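Putative phosphinothricin acetyltransferase YwnH (Bacillus subtilis, PDB 1VHS) probably transfers an acetyl group from acetyl-CoA to phosphinothricin, inactivating the compound and so conferring resistance to it. Local coordinates at residues V17-S22 and G62-W67; E50-Y55 and L113-L118; S69-Y74 and E84-I89; F123-P128 and K153-K158. All blocks are in the same frame, centred on the assembly; numbering follows the deposited sequence. Where two conformers were deposited one is given.

From the N terminus, contact 1 closes first, laying helix 13-24 across the start of strand 64-72. Before that loop is shut, residues 50-55 have already opened contact 2, so contacts 1 and 2 cross; contact 2 ends at residues 113-118, where the entry to strand 54-58 meets the turn leading into strand 117-123. Contact 3, the hairpin of strands 64-72 and 82-89, nests inside the long loop of contact 2 and shares strand 64-72 with contact 1. Contact 4 follows in series, pairing the end of strand 117-123 with strand 153-163. All four reach one mixed sheet; contacts 2 and 4 lie on opposite sides of the chain's centre.

Contact 1 of 4, residues V17-S22 and G62-W67; sequences VAIYNS and GNVAAW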
loop_
_atom_site.group_PDB
_atom_site.type_symbol
_atom_site.label_atom_id
_atom_site.label_comp_id
_atom_site.label_asym_id
_atom_site.label_seq_id
_atom_site.Cartn_x
_atom_site.Cartn_y
_atom_site.Cartn_z
ATOM N N VAL A 17 -7.049 8.513 5.585
ATOM C CA VAL A 17 -7.705 9.029 4.389
ATOM C C VAL A 17 -7.018 10.302 3.911
ATOM O O VAL A 17 -6.859 10.523 2.710
ATOM C CB VAL A 17 -9.198 9.324 4.656
ATOM C CG1 VAL A 17 -9.813 10.050 3.462
ATOM C CG2 VAL A 17 -9.931 8.026 4.915
ATOM N N ALA A 18 -6.610 11.144 4.855
ATOM C CA ALA A 18 -5.930 12.385 4.515
ATOM C C ALA A 18 -4.644 12.085 3.743
ATOM O O ALA A 18 -4.350 12.735 2.739
ATOM C CB ALA A 18 -5.614 13.173 5.781
ATOM N N ILE A 19 -3.881 11.101 4.216
ATOM C CA ILE A 19 -2.637 10.720 3.554
ATOM C C ILE A 19 -2.969 10.206 2.155
ATOM O O ILE A 19 -2.301 10.544 1.177
ATOM C CB ILE A 19 -1.892 9.624 4.350
ATOM C CG1 ILE A 19 -1.308 10.237 5.628
ATOM C CG2 ILE A 19 -0.799 8.975 3.482
ATOM C CD1 ILE A 19 -0.642 9.241 6.548
ATOM N N TYR A 20 -4.012 9.391 2.075
ATOM C CA TYR A 20 -4.462 8.841 0.804
ATOM C C TYR A 20 -4.763 9.989 -0.164
ATOM O O TYR A 20 -4.294 9.995 -1.301
ATOM C CB TYR A 20 -5.718 8.007 1.034
ATOM C CG TYR A 20 -6.274 7.367 -0.214
ATOM C CD1 TYR A 20 -5.701 6.210 -0.742
ATOM C CD2 TYR A 20 -7.382 7.911 -0.860
ATOM C CE1 TYR A 20 -6.222 5.606 -1.880
ATOM C CE2 TYR A 20 -7.914 7.319 -2.001
ATOM C CZ TYR A 20 -7.327 6.166 -2.504
ATOM O OH TYR A 20 -7.845 5.580 -3.631
ATOM N N ASN A 21 -5.540 10.967 0.296
ATOM C CA ASN A 21 -5.897 12.109 -0.541
ATOM C C ASN A 21 -4.730 12.989 -0.955
ATOM O O ASN A 21 -4.757 13.599 -2.025
ATOM C CB ASN A 21 -6.953 12.979 0.149
ATOM C CG ASN A 21 -8.313 12.319 0.183
ATOM O OD1 ASN A 21 -8.654 11.531 -0.700
ATOM N ND2 ASN A 21 -9.109 12.650 1.191
ATOM N N SER A 22 -3.701 13.063 -0.120
ATOM C CA SER A 22 -2.556 13.896 -0.450
ATOM C C SER A 22 -1.804 13.346 -1.661
ATOM O O SER A 22 -1.056 14.076 -2.311
ATOM C CB SER A 22 -1.606 14.002 0.747
ATOM O OG SER A 22 -1.014 12.748 1.033
ATOM N N GLY A 62 4.326 11.927 16.986
ATOM C CA GLY A 62 3.112 11.165 17.214
ATOM C C GLY A 62 2.057 11.298 16.130
ATOM O O GLY A 62 0.958 10.763 16.260
ATOM N N ASN A 63 2.381 12.013 15.057
ATOM C CA ASN A 63 1.438 12.186 13.960
ATOM C C ASN A 63 1.601 11.063 12.942
ATOM O O ASN A 63 2.723 10.674 12.609
ATOM C CB ASN A 63 1.669 13.526 13.258
ATOM C CG ASN A 63 1.616 14.700 14.211
ATOM O OD1 ASN A 63 0.641 14.877 14.943
ATOM N ND2 ASN A 63 2.665 15.512 14.205
ATOM N N VAL A 64 0.478 10.543 12.456
ATOM C CA VAL A 64 0.503 9.476 11.461
ATOM C C VAL A 64 1.032 10.054 10.151
ATOM O O VAL A 64 0.404 10.932 9.561
ATOM C CB VAL A 64 -0.906 8.903 11.227
ATOM C CG1 VAL A 64 -0.859 7.826 10.149
ATOM C CG2 VAL A 64 -1.454 8.330 12.527
ATOM N N ALA A 65 2.186 9.563 9.706
ATOM C CA ALA A 65 2.814 10.043 8.477
ATOM C C ALA A 65 2.703 9.084 7.292
ATOM O O ALA A 65 2.987 9.465 6.157
ATOM C CB ALA A 65 4.281 10.349 8.737
ATOM N N ALA A 66 2.302 7.845 7.550
ATOM C CA ALA A 66 2.192 6.852 6.486
ATOM C C ALA A 66 1.479 5.617 7.003
ATOM O O ALA A 66 1.249 5.483 8.201
ATOM C CB ALA A 66 3.593 6.470 5.994
ATOM N N TRP A 67 1.105 4.723 6.095
ATOM C CA TRP A 67 0.457 3.491 6.500
ATOM C C TRP A 67 0.748 2.342 5.552
ATOM O O TRP A 67 1.119 2.553 4.395
ATOM C CB TRP A 67 -1.065 3.667 6.679
ATOM C CG TRP A 67 -1.843 4.314 5.552
ATOM C CD1 TRP A 67 -2.134 5.641 5.413
ATOM C CD2 TRP A 67 -2.516 3.644 4.477
ATOM N NE1 TRP A 67 -2.954 5.838 4.329
ATOM C CE2 TRP A 67 -3.205 4.628 3.736
ATOM C CE3 TRP A 67 -2.607 2.303 4.074
ATOM C CZ2 TRP A 67 -3.978 4.318 2.613
ATOM C CZ3 TRP A 67 -3.377 1.993 2.957
ATOM C CH2 TRP A 67 -4.054 2.997 2.240
#
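Ile19 holds CG1 anti to its carbonyl carbon (chi1 -72°) and its chain extended at chi2 (176°), which sends CD1 out from helix 13-24 onto the backbone of strand 64-72. Trp67 answers from the strand with CG in the crowded position between backbone N and carbonyl carbon (chi1 51°), so that the indole slides past Ile19 in the opposite direction. CD1 of Ile19 rests on the peptide between Ala65 and Ala66, 3.4 Å from Ala66 N, and also meets Val64 CG1 at 3.9 Å. The spot is a classic beta bulge, in which Ala65 and Ala66 both face Ala57 of the adjacent strand; here, in the N-acetyltransferase fold, the first helix packs over the sheet. CG2 of Ile19 lies 3.9 Å from Trp67 NE1, a nitrogen that makes a weak hydrogen bond to Val16 O, three residues before Ile19 on the same helix. One residue on, Tyr20 extends CG anti to its backbone N and brings CD1 to the indole edge, 4.2 Å from Trp67 CZ2. Its hydroxyl is hydrogen-bonded to Asp32 and Thr30, while the indole stacks on Tyr88, a predicted acetyl-CoA-binding residue.

Contact 2 of 4, residues E50-Y55 and L113-L118; sequences ESRPLY and LGIRSL
Residues 50-53 run as a loop into strand 54-58, and residues 113-116 form the turn that leads into strand 117-123; the backbones come nearest at Ser51 and Leu113, whose CA atoms are 5.2 Å apart. Gly114 has positive phi (82°) and turns the chain between Leu113 and Ile115, the two residues whose side chains receive the other loop. Leu113 sets its CB against Ser51 O at 3.4 Å and sends both methyl branches toward Pro53, tip to tip, with CD1 3.9 Å from Pro53 CD. The Tyr55 hydroxyl approaches CD2 of the same leucine end-on. Arg52 starts off away from its partner, but a bend at chi2 (-68°) folds the chain back and delivers the guanidinium. One face of that group lies on Ile115, whose CG1 sits over its centre, 3.6 Å from Arg52 CZ. NH2 of Arg52 grips two carbonyls near the guanidinium plane, Leu113 O at 3.0 Å and Ser51 O at 2.6 Å, approaching each from above the carbonyl plane. NH1 adds a weak bond to Asn80 O. Carbonyls at the edge and an aliphatic face together fix the guanidinium's rotation, and the cation is thus held by neutral backbone oxygens across these two loops.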
loop_
_atom_site.group_PDB
_atom_site.type_symbol
_atom_site.label_atom_id
_atom_site.label_comp_id
_atom_site.label_asym_id
_atom_site.label_seq_id
_atom_site.Cartn_x
_atom_site.Cartn_y
_atom_site.Cartn_z
ATOM N N GLU A 50 -6.872 -9.527 11.975
ATOM C CA GLU A 50 -5.669 -9.798 12.743
ATOM C C GLU A 50 -4.558 -10.354 11.857
ATOM O O GLU A 50 -3.379 -10.125 12.121
ATOM C CB GLU A 50 -5.982 -10.784 13.869
ATOM C CG GLU A 50 -4.814 -11.045 14.800
ATOM C CD GLU A 50 -5.217 -11.840 16.024
ATOM O OE1 GLU A 50 -6.152 -11.401 16.728
ATOM O OE2 GLU A 50 -4.599 -12.896 16.285
ATOM N N SER A 51 -4.936 -11.079 10.808
ATOM C CA SER A 51 -3.961 -11.662 9.887
ATOM C C SER A 51 -3.674 -10.766 8.678
ATOM O O SER A 51 -2.649 -10.919 8.018
ATOM C CB SER A 51 -4.441 -13.037 9.401
ATOM O OG SER A 51 -5.586 -12.924 8.573
ATOM N N ARG A 52 -4.584 -9.839 8.389
ATOM C CA ARG A 52 -4.431 -8.906 7.267
ATOM C C ARG A 52 -4.720 -7.516 7.828
ATOM O O ARG A 52 -5.776 -6.929 7.595
ATOM C CB ARG A 52 -5.415 -9.270 6.157
ATOM C CG ARG A 52 -5.180 -10.681 5.604
ATOM C CD ARG A 52 -3.853 -10.770 4.856
ATOM N NE ARG A 52 -3.578 -12.117 4.349
ATOM C CZ ARG A 52 -2.997 -13.085 5.050
ATOM N NH1 ARG A 52 -2.797 -14.273 4.493
ATOM N NH2 ARG A 52 -2.604 -12.873 6.301
ATOM N N PRO A 53 -3.760 -6.970 8.575
ATOM C CA PRO A 53 -3.918 -5.655 9.189
ATOM C C PRO A 53 -3.485 -4.404 8.459
ATOM O O PRO A 53 -2.875 -4.437 7.387
ATOM C CB PRO A 53 -3.169 -5.817 10.503
ATOM C CG PRO A 53 -1.998 -6.662 10.092
ATOM C CD PRO A 53 -2.540 -7.643 9.063
ATOM N N LEU A 54 -3.844 -3.289 9.082
ATOM C CA LEU A 54 -3.500 -1.966 8.615
ATOM C C LEU A 54 -2.611 -1.408 9.714
ATOM O O LEU A 54 -3.008 -1.375 10.881
ATOM C CB LEU A 54 -4.751 -1.095 8.478
ATOM C CG LEU A 54 -4.477 0.362 8.099
ATOM C CD1 LEU A 54 -3.800 0.408 6.734
ATOM C CD2 LEU A 54 -5.787 1.147 8.074
ATOM N N TYR A 55 -1.398 -1.011 9.349
ATOM C CA TYR A 55 -0.467 -0.431 10.307
ATOM C C TYR A 55 -0.250 1.030 9.961
ATOM O O TYR A 55 -0.257 1.400 8.792
ATOM C CB TYR A 55 0.895 -1.118 10.252
ATOM C CG TYR A 55 0.895 -2.569 10.647
ATOM C CD1 TYR A 55 0.646 -3.566 9.704
ATOM C CD2 TYR A 55 1.138 -2.952 11.963
ATOM C CE1 TYR A 55 0.644 -4.907 10.060
ATOM C CE2 TYR A 55 1.135 -4.298 12.332
ATOM C CZ TYR A 55 0.887 -5.267 11.376
ATOM O OH TYR A 55 0.857 -6.595 11.735
ATOM N N LEU A 113 2.394 -13.214 9.293
ATOM C CA LEU A 113 0.966 -13.122 9.023
ATOM C C LEU A 113 0.508 -14.359 8.253
ATOM O O LEU A 113 -0.673 -14.506 7.935
ATOM C CB LEU A 113 0.655 -11.858 8.210
ATOM C CG LEU A 113 1.004 -10.523 8.880
ATOM C CD1 LEU A 113 0.708 -9.376 7.925
ATOM C CD2 LEU A 113 0.207 -10.371 10.169
ATOM N N GLY A 114 1.452 -15.248 7.960
ATOM C CA GLY A 114 1.130 -16.455 7.222
ATOM C C GLY A 114 1.069 -16.219 5.721
ATOM O O GLY A 114 0.536 -17.036 4.972
ATOM N N ILE A 115 1.620 -15.098 5.274
ATOM C CA ILE A 115 1.619 -14.763 3.853
ATOM C C ILE A 115 2.799 -15.409 3.131
ATOM O O ILE A 115 3.950 -15.233 3.529
ATOM C CB ILE A 115 1.705 -13.244 3.655
ATOM C CG1 ILE A 115 0.474 -12.576 4.271
ATOM C CG2 ILE A 115 1.805 -12.916 2.163
ATOM C CD1 ILE A 115 0.613 -11.074 4.426
ATOM N N ARG A 116 2.501 -16.159 2.073
ATOM C CA ARG A 116 3.530 -16.822 1.274
ATOM C C ARG A 116 3.863 -16.022 0.018
ATOM O O ARG A 116 5.025 -15.920 -0.376
ATOM C CB ARG A 116 3.074 -18.227 0.875
ATOM C CG ARG A 116 4.019 -18.926 -0.092
ATOM C CD ARG A 116 3.701 -20.407 -0.219
ATOM N NE ARG A 116 2.320 -20.650 -0.628
ATOM C CZ ARG A 116 1.766 -21.857 -0.690
ATOM N NH1 ARG A 116 0.503 -21.994 -1.071
ATOM N NH2 ARG A 116 2.477 -22.929 -0.364
ATOM N N SER A 117 2.840 -15.456 -0.612
ATOM C CA SER A 117 3.032 -14.658 -1.826
ATOM C C SER A 117 2.478 -13.267 -1.582
ATOM O O SER A 117 1.311 -13.106 -1.231
ATOM C CB SER A 117 2.305 -15.301 -3.019
ATOM O OG SER A 117 2.758 -16.633 -3.228
ATOM N N LEU A 118 3.321 -12.261 -1.763
ATOM C CA LEU A 118 2.910 -10.885 -1.542
ATOM C C LEU A 118 2.977 -10.126 -2.861
ATOM O O LEU A 118 3.978 -10.181 -3.553
ATOM C CB LEU A 118 3.834 -10.245 -0.500
ATOM C CG LEU A 118 3.440 -8.898 0.096
ATOM C CD1 LEU A 118 2.078 -9.015 0.766
ATOM C CD2 LEU A 118 4.505 -8.455 1.105
#

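Contact 3 of 4, residues S69-Y74 and E84-I89; sequences SFETFY and EVSIYI
Four nearly straight backbone hydrogen bonds, in two pairs, join the strands. Ser69 N reaches Ser86 O at 2.8 Å, with Ser86 N returning to Ser69 O; two residues along, Glu84 N binds Glu71 O at 2.8 Å and Glu71 N binds Glu84 O. Each donor lies in the plane of its acceptor carbonyl. Between these hydrogen-bonded pairs, Phe70 and Val85 form a non-hydrogen-bonded pair, where Phe70 CA makes a CA-H...O contact with Glu84 O. This is the antiparallel hairpin of strands 64-72 and 82-89 in the central sheet, and the second strand runs on into Ile87, Tyr88 and Ile89, predicted to bind acetyl-CoA. On the face carrying the serines and glutamates, Ser69 turns OG anti to its backbone N (chi1 168°) and donates to the anti lone pair of Glu71 OE2 at 2.8 Å. Glu71 OE2 also accepts from Trp44 NE1 and from a water, whose oxygen lies 2.8 Å from Glu71 OE2 and which bridges to Ser86 OG. Glu84, extended beyond CG, crosses Phe73 at about a right angle, its OE2 3.5 Å from Phe73 CD1. On the other face, Phe70 CE2 meets Val85 CG2 at 4.2 Å, and the Phe70 side chain also touches Ile109 of helix 98-109.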
loop_
_atom_site.group_PDB
_atom_site.type_symbol
_atom_site.label_atom_id
_atom_site.label_comp_id
_atom_site.label_asym_id
_atom_site.label_seq_id
_atom_site.Cartn_x
_atom_site.Cartn_y
_atom_site.Cartn_z
ATOM N N SER A 69 -0.996 -1.377 4.398
ATOM C CA SER A 69 -2.199 -2.189 4.444
ATOM C C SER A 69 -1.974 -3.542 3.792
ATOM O O SER A 69 -1.413 -3.613 2.699
ATOM C CB SER A 69 -3.339 -1.461 3.712
ATOM O OG SER A 69 -4.449 -2.315 3.485
ATOM N N PHE A 70 -2.380 -4.612 4.475
ATOM C CA PHE A 70 -2.288 -5.951 3.904
ATOM C C PHE A 70 -3.732 -6.292 3.553
ATOM O O PHE A 70 -4.633 -6.126 4.374
ATOM C CB PHE A 70 -1.744 -6.970 4.904
ATOM C CG PHE A 70 -0.276 -6.825 5.173
ATOM C CD1 PHE A 70 0.180 -6.033 6.221
ATOM C CD2 PHE A 70 0.653 -7.453 4.352
ATOM C CE1 PHE A 70 1.548 -5.865 6.447
ATOM C CE2 PHE A 70 2.026 -7.294 4.566
ATOM C CZ PHE A 70 2.473 -6.498 5.616
ATOM N N GLU A 71 -3.960 -6.743 2.329
ATOM C CA GLU A 71 -5.316 -7.066 1.906
ATOM C C GLU A 71 -5.378 -8.415 1.226
ATOM O O GLU A 71 -4.387 -8.884 0.668
ATOM C CB GLU A 71 -5.832 -5.970 0.976
ATOM C CG GLU A 71 -6.027 -4.635 1.689
ATOM C CD GLU A 71 -6.212 -3.475 0.737
ATOM O OE1 GLU A 71 -7.032 -3.597 -0.199
ATOM O OE2 GLU A 71 -5.543 -2.437 0.932
ATOM N N THR A 72 -6.545 -9.049 1.295
ATOM C CA THR A 72 -6.736 -10.353 0.675
ATOM C C THR A 72 -6.696 -10.197 -0.834
ATOM O O THR A 72 -7.040 -9.137 -1.365
ATOM C CB THR A 72 -8.098 -10.959 1.052
ATOM O OG1 THR A 72 -9.146 -10.105 0.578
ATOM C CG2 THR A 72 -8.215 -11.108 2.550
ATOM N N PHE A 73 -6.269 -11.245 -1.527
ATOM C CA PHE A 73 -6.223 -11.204 -2.982
ATOM C C PHE A 73 -7.604 -11.592 -3.491
ATOM O O PHE A 73 -8.206 -10.882 -4.296
ATOM C CB PHE A 73 -5.183 -12.188 -3.522
ATOM C CG PHE A 73 -5.217 -12.337 -5.016
ATOM C CD1 PHE A 73 -4.881 -11.272 -5.842
ATOM C CD2 PHE A 73 -5.619 -13.537 -5.596
ATOM C CE1 PHE A 73 -4.945 -11.400 -7.233
ATOM C CE2 PHE A 73 -5.687 -13.677 -6.980
ATOM C CZ PHE A 73 -5.349 -12.605 -7.801
ATOM N N TYR A 74 -8.094 -12.728 -3.008
ATOM C CA TYR A 74 -9.408 -13.225 -3.389
ATOM C C TYR A 74 -10.028 -13.957 -2.205
ATOM O O TYR A 74 -9.383 -14.807 -1.584
ATOM C CB TYR A 74 -9.295 -14.179 -4.581
ATOM C CG TYR A 74 -10.628 -14.525 -5.209
ATOM C CD1 TYR A 74 -11.381 -13.556 -5.870
ATOM C CD2 TYR A 74 -11.144 -15.818 -5.130
ATOM C CE1 TYR A 74 -12.617 -13.863 -6.437
ATOM C CE2 TYR A 74 -12.380 -16.137 -5.692
ATOM C CZ TYR A 74 -13.110 -15.153 -6.344
ATOM O OH TYR A 74 -14.333 -15.459 -6.897
ATOM N N GLU A 84 -2.005 -8.770 -0.773
ATOM C CA GLU A 84 -1.525 -7.574 -1.426
ATOM C C GLU A 84 -1.007 -6.644 -0.344
ATOM O O GLU A 84 -1.530 -6.630 0.771
ATOM C CB GLU A 84 -2.667 -6.886 -2.178
ATOM C CG GLU A 84 -3.191 -7.681 -3.363
ATOM C CD GLU A 84 -4.645 -7.382 -3.674
ATOM O OE1 GLU A 84 -5.028 -6.192 -3.675
ATOM O OE2 GLU A 84 -5.402 -8.343 -3.927
ATOM N N VAL A 85 0.047 -5.902 -0.653
ATOM C CA VAL A 85 0.566 -4.929 0.295
ATOM C C VAL A 85 0.464 -3.563 -0.376
ATOM O O VAL A 85 0.858 -3.399 -1.535
ATOM C CB VAL A 85 2.035 -5.209 0.705
ATOM C CG1 VAL A 85 2.957 -5.182 -0.515
ATOM C CG2 VAL A 85 2.480 -4.163 1.732
ATOM N N SER A 86 -0.107 -2.600 0.345
ATOM C CA SER A 86 -0.270 -1.242 -0.156
ATOM C C SER A 86 0.404 -0.290 0.827
ATOM O O SER A 86 0.202 -0.392 2.035
ATOM C CB SER A 86 -1.761 -0.896 -0.283
ATOM O OG SER A 86 -2.404 -0.943 0.975
ATOM N N ILE A 87 1.216 0.624 0.308
ATOM C CA ILE A 87 1.916 1.579 1.146
ATOM C C ILE A 87 1.689 3.008 0.669
ATOM O O ILE A 87 1.960 3.334 -0.488
ATOM C CB ILE A 87 3.431 1.284 1.149
ATOM C CG1 ILE A 87 3.672 -0.141 1.655
ATOM C CG2 ILE A 87 4.170 2.307 2.013
ATOM C CD1 ILE A 87 5.123 -0.593 1.601
ATOM N N TYR A 88 1.182 3.854 1.560
ATOM C CA TYR A 88 0.944 5.256 1.235
ATOM C C TYR A 88 1.705 6.135 2.213
ATOM O O TYR A 88 1.720 5.877 3.420
ATOM C CB TYR A 88 -0.548 5.595 1.290
ATOM C CG TYR A 88 -1.323 5.044 0.116
ATOM C CD1 TYR A 88 -1.705 3.705 0.074
ATOM C CD2 TYR A 88 -1.649 5.858 -0.973
ATOM C CE1 TYR A 88 -2.396 3.185 -1.024
ATOM C CE2 TYR A 88 -2.338 5.346 -2.079
ATOM C CZ TYR A 88 -2.705 4.011 -2.095
ATOM O OH TYR A 88 -3.376 3.494 -3.180
ATOM N N ILE A 89 2.340 7.168 1.680
ATOM C CA ILE A 89 3.127 8.091 2.484
ATOM C C ILE A 89 2.581 9.503 2.316
ATOM O O ILE A 89 2.215 9.905 1.210
ATOM C CB ILE A 89 4.600 8.072 2.035
ATOM C CG1 ILE A 89 5.109 6.629 2.006
ATOM C CG2 ILE A 89 5.449 8.922 2.975
ATOM C CD1 ILE A 89 6.497 6.476 1.410
HETATM O O HOH W 1 -5.114 0.086 -0.127
#

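Contact 4 of 4, residues F123-P128 and K153-K158; sequences FGHNKP and KRYDLK
Asn126, Lys127 and Pro128 belong to the predicted acetyl-CoA site of this GNAT-family fold, where strand 117-123 gives way to helix 127-135 beside strand 153-163. A type I turn from Phe123 to Asn126 makes the change of direction, and Asn126 is the N-cap, its OD1 accepting from Ser129 N. As strand 117-123 ends, Phe123 and Leu157 form an antiparallel non-hydrogen-bonded pair; their side chains cross obliquely, Phe123 CD2 lying 4.0 Å from Leu157 CD1. Gly124 N then gives a nearly straight bond (172°) to Asp156 O at 2.8 Å, coming from above the carbonyl plane. CA of Gly124 lies 4.1 Å from Lys158 CG, so backbone and side chain pack directly here. His125 holds CG in the crowded position between backbone N and carbonyl carbon (chi1 60°), which brings its ring obliquely to the edge of Tyr155, planes at 48°. NE2 of the histidine is hydrogen-bonded to Arg27 O, and a water links its ND1 to Asp156 N. Lys158, extended beyond CG, forms a salt bridge with Glu140. A second water donates to Gly124 O at 2.5 Å and accepts from Lys127 NZ at 2.6 Å and from Lys158 NZ at 3.2 Å.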
loop_
_atom_site.group_PDB
_atom_site.type_symbol
_atom_site.label_atom_id
_atom_site.label_comp_id
_atom_site.label_asym_id
_atom_site.label_seq_id
_atom_site.Cartn_x
_atom_site.Cartn_y
_atom_site.Cartn_z
ATOM N N PHE A 123 1.442 1.667 -10.594
ATOM C CA PHE A 123 1.292 2.208 -11.941
ATOM C C PHE A 123 2.600 2.075 -12.714
ATOM O O PHE A 123 3.681 2.288 -12.164
ATOM C CB PHE A 123 0.878 3.672 -11.875
ATOM C CG PHE A 123 -0.560 3.872 -11.514
ATOM C CD1 PHE A 123 -0.939 4.908 -10.670
ATOM C CD2 PHE A 123 -1.543 3.036 -12.034
ATOM C CE1 PHE A 123 -2.276 5.108 -10.346
ATOM C CE2 PHE A 123 -2.885 3.229 -11.715
ATOM C CZ PHE A 123 -3.251 4.266 -10.869
ATOM N N GLY A 124 2.494 1.723 -13.993
ATOM C CA GLY A 124 3.675 1.549 -14.822
ATOM C C GLY A 124 4.615 2.740 -14.908
ATOM O O GLY A 124 5.814 2.569 -15.138
ATOM N N HIS A 125 4.086 3.947 -14.723
ATOM C CA HIS A 125 4.919 5.141 -14.803
ATOM C C HIS A 125 5.578 5.543 -13.486
ATOM O O HIS A 125 6.318 6.521 -13.441
ATOM C CB HIS A 125 4.107 6.322 -15.352
ATOM C CG HIS A 125 2.911 6.677 -14.524
ATOM N ND1 HIS A 125 1.866 5.804 -14.310
ATOM C CD2 HIS A 125 2.589 7.818 -13.869
ATOM C CE1 HIS A 125 0.951 6.393 -13.559
ATOM N NE2 HIS A 125 1.365 7.615 -13.277
ATOM N N ASN A 126 5.317 4.801 -12.414
ATOM C CA ASN A 126 5.914 5.124 -11.118
ATOM C C ASN A 126 7.230 4.366 -10.981
ATOM O O ASN A 126 7.319 3.373 -10.256
ATOM C CB ASN A 126 4.974 4.734 -9.975
ATOM C CG ASN A 126 5.444 5.262 -8.624
ATOM O OD1 ASN A 126 6.601 5.661 -8.462
ATOM N ND2 ASN A 126 4.547 5.258 -7.648
ATOM N N LYS A 127 8.247 4.849 -11.687
ATOM C CA LYS A 127 9.568 4.228 -11.689
ATOM C C LYS A 127 10.201 4.080 -10.306
ATOM O O LYS A 127 10.765 3.033 -9.987
ATOM C CB LYS A 127 10.506 5.017 -12.604
ATOM C CG LYS A 127 10.049 5.080 -14.053
ATOM C CD LYS A 127 9.943 3.697 -14.664
ATOM C CE LYS A 127 9.539 3.773 -16.126
ATOM N NZ LYS A 127 9.440 2.417 -16.729
ATOM N N PRO A 128 10.130 5.132 -9.471
ATOM C CA PRO A 128 10.711 5.070 -8.124
ATOM C C PRO A 128 10.188 3.893 -7.302
ATOM O O PRO A 128 10.968 3.152 -6.703
ATOM C CB PRO A 128 10.317 6.414 -7.523
ATOM C CG PRO A 128 10.365 7.321 -8.720
ATOM C CD PRO A 128 9.654 6.496 -9.770
ATOM N N LYS A 153 -6.647 10.310 -19.830
ATOM C CA LYS A 153 -5.414 9.620 -20.210
ATOM C C LYS A 153 -5.433 8.195 -19.665
ATOM O O LYS A 153 -5.965 7.941 -18.582
ATOM C CB LYS A 153 -4.194 10.355 -19.650
ATOM C CG LYS A 153 -3.791 11.594 -20.426
ATOM C CD LYS A 153 -3.211 11.224 -21.780
ATOM C CE LYS A 153 -2.818 12.463 -22.575
ATOM N NZ LYS A 153 -1.854 13.325 -21.835
ATOM N N ARG A 154 -4.848 7.267 -20.410
ATOM C CA ARG A 154 -4.823 5.884 -19.970
ATOM C C ARG A 154 -3.494 5.511 -19.329
ATOM O O ARG A 154 -2.427 5.890 -19.813
ATOM C CB ARG A 154 -5.146 4.974 -21.149
ATOM C CG ARG A 154 -6.520 5.288 -21.744
ATOM C CD ARG A 154 -6.840 4.390 -22.906
ATOM N NE ARG A 154 -6.921 2.995 -22.493
ATOM C CZ ARG A 154 -7.124 1.987 -23.332
ATOM N NH1 ARG A 154 -7.187 0.744 -22.876
ATOM N NH2 ARG A 154 -7.259 2.226 -24.630
ATOM N N TYR A 155 -3.573 4.767 -18.230
ATOM C CA TYR A 155 -2.390 4.352 -17.485
ATOM C C TYR A 155 -2.290 2.835 -17.357
ATOM O O TYR A 155 -3.299 2.149 -17.288
ATOM C CB TYR A 155 -2.428 4.948 -16.078
ATOM C CG TYR A 155 -2.459 6.455 -16.032
ATOM C CD1 TYR A 155 -3.614 7.166 -16.360
ATOM C CD2 TYR A 155 -1.329 7.172 -15.654
ATOM C CE1 TYR A 155 -3.636 8.561 -16.311
ATOM C CE2 TYR A 155 -1.340 8.559 -15.600
ATOM C CZ TYR A 155 -2.494 9.248 -15.929
ATOM O OH TYR A 155 -2.496 10.622 -15.862
ATOM N N ASP A 156 -1.060 2.336 -17.299
ATOM C CA ASP A 156 -0.798 0.909 -17.159
ATOM C C ASP A 156 -0.679 0.540 -15.683
ATOM O O ASP A 156 -0.175 1.326 -14.877
ATOM C CB ASP A 156 0.539 0.540 -17.819
ATOM C CG ASP A 156 0.521 0.663 -19.329
ATOM O OD1 ASP A 156 1.608 0.506 -19.926
ATOM O OD2 ASP A 156 -0.552 0.904 -19.919
ATOM N N LEU A 157 -1.137 -0.654 -15.328
ATOM C CA LEU A 157 -1.000 -1.115 -13.955
ATOM C C LEU A 157 -0.049 -2.304 -13.974
ATOM O O LEU A 157 -0.285 -3.286 -14.680
ATOM C CB LEU A 157 -2.345 -1.564 -13.379
ATOM C CG LEU A 157 -2.253 -2.027 -11.918
ATOM C CD1 LEU A 157 -1.918 -0.825 -11.021
ATOM C CD2 LEU A 157 -3.574 -2.662 -11.492
ATOM N N LYS A 158 1.049 -2.203 -13.233
ATOM C CA LYS A 158 1.982 -3.309 -13.153
ATOM C C LYS A 158 1.748 -4.049 -11.849
ATOM O O LYS A 158 1.426 -3.441 -10.822
ATOM C CB LYS A 158 3.434 -2.822 -13.199
ATOM C CG LYS A 158 3.950 -2.575 -14.601
ATOM C CD LYS A 158 5.458 -2.353 -14.608
ATOM C CE LYS A 158 5.973 -2.254 -16.035
ATOM N NZ LYS A 158 7.460 -2.320 -16.081
HETATM O O HOH W 2 7.472 0.872 -15.990
HETATM O O HOH W 3 1.018 4.128 -16.883
#